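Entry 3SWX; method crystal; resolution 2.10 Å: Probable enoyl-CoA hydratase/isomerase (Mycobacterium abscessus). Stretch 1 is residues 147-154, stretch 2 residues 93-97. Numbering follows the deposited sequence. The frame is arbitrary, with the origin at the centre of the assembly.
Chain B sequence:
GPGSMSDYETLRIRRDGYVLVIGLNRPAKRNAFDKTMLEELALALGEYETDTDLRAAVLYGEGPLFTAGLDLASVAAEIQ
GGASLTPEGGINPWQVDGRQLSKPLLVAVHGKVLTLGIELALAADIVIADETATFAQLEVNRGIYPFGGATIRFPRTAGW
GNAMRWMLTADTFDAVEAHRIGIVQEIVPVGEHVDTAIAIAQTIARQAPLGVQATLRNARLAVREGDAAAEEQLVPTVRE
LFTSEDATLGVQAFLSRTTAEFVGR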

# COMPACT_ATOMS: atom_id res chain seq x y z
N PHE B 147 0.52 -17.34 -10.69
CA PHE B 147 1.38 -18.04 -9.75
C PHE B 147 2.83 -17.56 -9.73
O PHE B 147 3.70 -18.25 -9.22
CB PHE B 147 1.27 -19.54 -9.98
CG PHE B 147 1.76 -20.01 -11.31
CD1 PHE B 147 2.99 -20.63 -11.42
CD2 PHE B 147 0.96 -19.88 -12.43
CE1 PHE B 147 3.44 -21.10 -12.65
CE2 PHE B 147 1.39 -20.34 -13.64
CZ PHE B 147 2.63 -20.95 -13.76
N GLY B 148 3.05 -16.34 -10.21
CA GLY B 148 4.40 -15.73 -10.25
C GLY B 148 4.57 -14.56 -9.28
O GLY B 148 5.49 -13.74 -9.43
N GLY B 149 3.67 -14.47 -8.29
CA GLY B 149 3.74 -13.43 -7.28
C GLY B 149 2.71 -12.31 -7.34
O GLY B 149 2.62 -11.50 -6.39
N ALA B 150 1.92 -12.22 -8.43
CA ALA B 150 0.88 -11.17 -8.51
C ALA B 150 -0.04 -11.21 -7.30
O ALA B 150 -0.49 -10.18 -6.83
CB ALA B 150 0.03 -11.29 -9.84
N THR B 151 -0.36 -12.40 -6.81
CA THR B 151 -1.30 -12.52 -5.70
C THR B 151 -0.79 -11.84 -4.44
O THR B 151 -1.58 -11.37 -3.63
CB THR B 151 -1.62 -13.98 -5.37
OG1 THR B 151 -0.40 -14.70 -5.15
CG2 THR B 151 -2.45 -14.61 -6.52
N ILE B 152 0.53 -11.74 -4.32
CA ILE B 152 1.19 -11.14 -3.16
C ILE B 152 1.46 -9.66 -3.43
O ILE B 152 1.09 -8.80 -2.64
CB ILE B 152 2.53 -11.85 -2.85
CG1 ILE B 152 2.29 -13.32 -2.51
CG2 ILE B 152 3.30 -11.12 -1.69
CD1 ILE B 152 3.54 -14.21 -2.63
N ARG B 153 2.08 -9.37 -4.58
CA ARG B 153 2.62 -8.04 -4.84
C ARG B 153 1.65 -7.06 -5.45
O ARG B 153 1.83 -5.88 -5.26
CB ARG B 153 3.86 -8.15 -5.73
CG ARG B 153 4.96 -8.98 -5.07
CD ARG B 153 6.01 -9.41 -6.03
NE ARG B 153 7.03 -10.19 -5.32
CZ ARG B 153 7.85 -11.07 -5.88
NH1 ARG B 153 7.78 -11.34 -7.16
NH2 ARG B 153 8.73 -11.70 -5.12
N PHE B 154 0.68 -7.53 -6.23
CA PHE B 154 -0.23 -6.63 -6.93
C PHE B 154 -1.13 -5.93 -5.88
O PHE B 154 -1.24 -4.70 -5.88
CB PHE B 154 -1.01 -7.40 -8.00
CG PHE B 154 -1.60 -6.56 -9.14
CD1 PHE B 154 -1.85 -5.22 -9.03
CD2 PHE B 154 -2.00 -7.20 -10.31
CE1 PHE B 154 -2.44 -4.51 -10.09
CE2 PHE B 154 -2.57 -6.51 -11.36
CZ PHE B 154 -2.79 -5.15 -11.25
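Stretch 2, residues 93-97: PWQVD

Stretch 2 packs on stretch 1 as a short irregular segment, with no regular helix or strand of its own, laid against the turn that leads into a helix and against one side chain reaching out from that helix. The two pieces belong to the same chain, and at least 52 positions separate any residues that touch. The CA atoms set the register: Gly 148 CA lies 6.0 Å from Trp 94 CA, and Gly 149 CA lies 6.4 Å from Val 96 CA. Over these pairs the numbering rises together, one residue of stretch 1 matching two of stretch 2, but the local paths are oblique, so no parallel run is implied. Because stretch 2 has no helical or strand axis, direction is described by this pairing and not by a crossing angle. The contact is small, burying 224 Å² summed over both sides.

At the start of stretch 1, Phe 147 directs its CA-to-CB bond away from stretch 2, and its nearest side-chain approach is Phe 147 CD1 to Val 96 CG2, 7.4 Å, so it makes no contact. Gly 148 (phi/psi -111/18) is the first residue to engage. Its carbonyl atom Gly 148 O is 3.6 Å from Trp 94 CD1 and 3.9 Å from Val 96 CG1, which places it against both side chains. Space beside this glycine is tight: an ideal CB on Gly 148 would fall 3.4 Å from Trp 94 CD1.

Gly 149 follows at the N-cap position, immediately before the helix, with phi/psi of 107/-10. At these angles a CB would be jammed against the preceding carbonyl oxygen, which by itself calls for glycine. The packing adds to this restriction, since an ideal CB on Gly 149 would lie 3.3 Å from Val 96 CG1 and 3.0 Å from Arg 153 NH1. The actual approach, Gly 149 CA to Val 96 CG1, is 4.0 Å.

The helix begins at Ala 150. Its first turn is anchored by backbone hydrogen bonds to Gly 149 O from Ile 152 N at 3.0 Å and from Arg 153 N at 2.8 Å. Ala 150 and Thr 151 are out of reach of stretch 2. Ile 152 points its CA-to-CB bond toward it, but its nearest side-chain approach, Ile 152 CD1 to Val 96 CG1, is 5.2 Å, beyond contact range.

Arg 153 supplies the polar part of the interface. With chi1 in m and chi2 and chi3 both t, its extended side chain carries the guanidinium to the backbone of stretch 2. Arg 153 NH1 donates to Trp 94 O at 2.8 Å with a nearly straight N-H...O angle of 171°, while Arg 153 NH2 donates to Gln 95 O at 2.9 Å and 138°. A weak hydrogen bond from Arg 153 NH2 to Trp 94 O, 3.4 Å and 131°, supplements them. Both oxygens lie at the guanidinium edge, near its plane, as suits its N-H donors. Val 96 CG1 approaches Arg 153 NH2 to 3.9 Å. Phe 154, the last residue, continues the helix beyond reach of stretch 2.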

# COMPACT_ATOMS: atom_id res chain seq x y z
N PRO B 93 13.77 -15.57 -11.66
CA PRO B 93 13.58 -14.16 -11.99
C PRO B 93 12.37 -13.53 -11.29
O PRO B 93 12.41 -12.36 -10.98
CB PRO B 93 13.39 -14.16 -13.51
CG PRO B 93 14.13 -15.40 -13.96
CD PRO B 93 13.84 -16.41 -12.86
N TRP B 94 11.33 -14.34 -11.03
CA TRP B 94 10.15 -13.89 -10.28
C TRP B 94 10.37 -13.85 -8.76
O TRP B 94 9.54 -13.29 -8.02
CB TRP B 94 8.92 -14.74 -10.65
CG TRP B 94 8.49 -14.44 -12.04
CD1 TRP B 94 7.54 -13.56 -12.43
CD2 TRP B 94 9.06 -14.97 -13.24
NE1 TRP B 94 7.45 -13.52 -13.81
CE2 TRP B 94 8.38 -14.39 -14.32
CE3 TRP B 94 10.07 -15.91 -13.50
CZ2 TRP B 94 8.69 -14.70 -15.65
CZ3 TRP B 94 10.37 -16.21 -14.83
CH2 TRP B 94 9.69 -15.61 -15.88
N GLN B 95 11.48 -14.43 -8.30
CA GLN B 95 11.95 -14.26 -6.92
C GLN B 95 10.86 -14.59 -5.87
O GLN B 95 10.66 -13.86 -4.89
CB GLN B 95 12.50 -12.85 -6.73
CG GLN B 95 13.64 -12.51 -7.69
CD GLN B 95 14.00 -11.04 -7.68
OE1 GLN B 95 14.42 -10.50 -6.66
NE2 GLN B 95 13.82 -10.38 -8.82
N VAL B 96 10.20 -15.72 -6.09
CA VAL B 96 9.16 -16.24 -5.20
C VAL B 96 9.51 -17.60 -4.58
O VAL B 96 8.61 -18.29 -4.10
CB VAL B 96 7.83 -16.40 -5.96
CG1 VAL B 96 7.20 -15.07 -6.24
CG2 VAL B 96 8.03 -17.20 -7.25
N ASP B 97 10.78 -18.00 -4.58
CA ASP B 97 11.19 -19.25 -3.97
C ASP B 97 12.00 -19.03 -2.71
O ASP B 97 12.61 -19.94 -2.22
CB ASP B 97 12.02 -20.12 -4.95
CG ASP B 97 11.25 -20.52 -6.19
OD1 ASP B 97 10.01 -20.71 -6.12
OD2 ASP B 97 11.87 -20.65 -7.26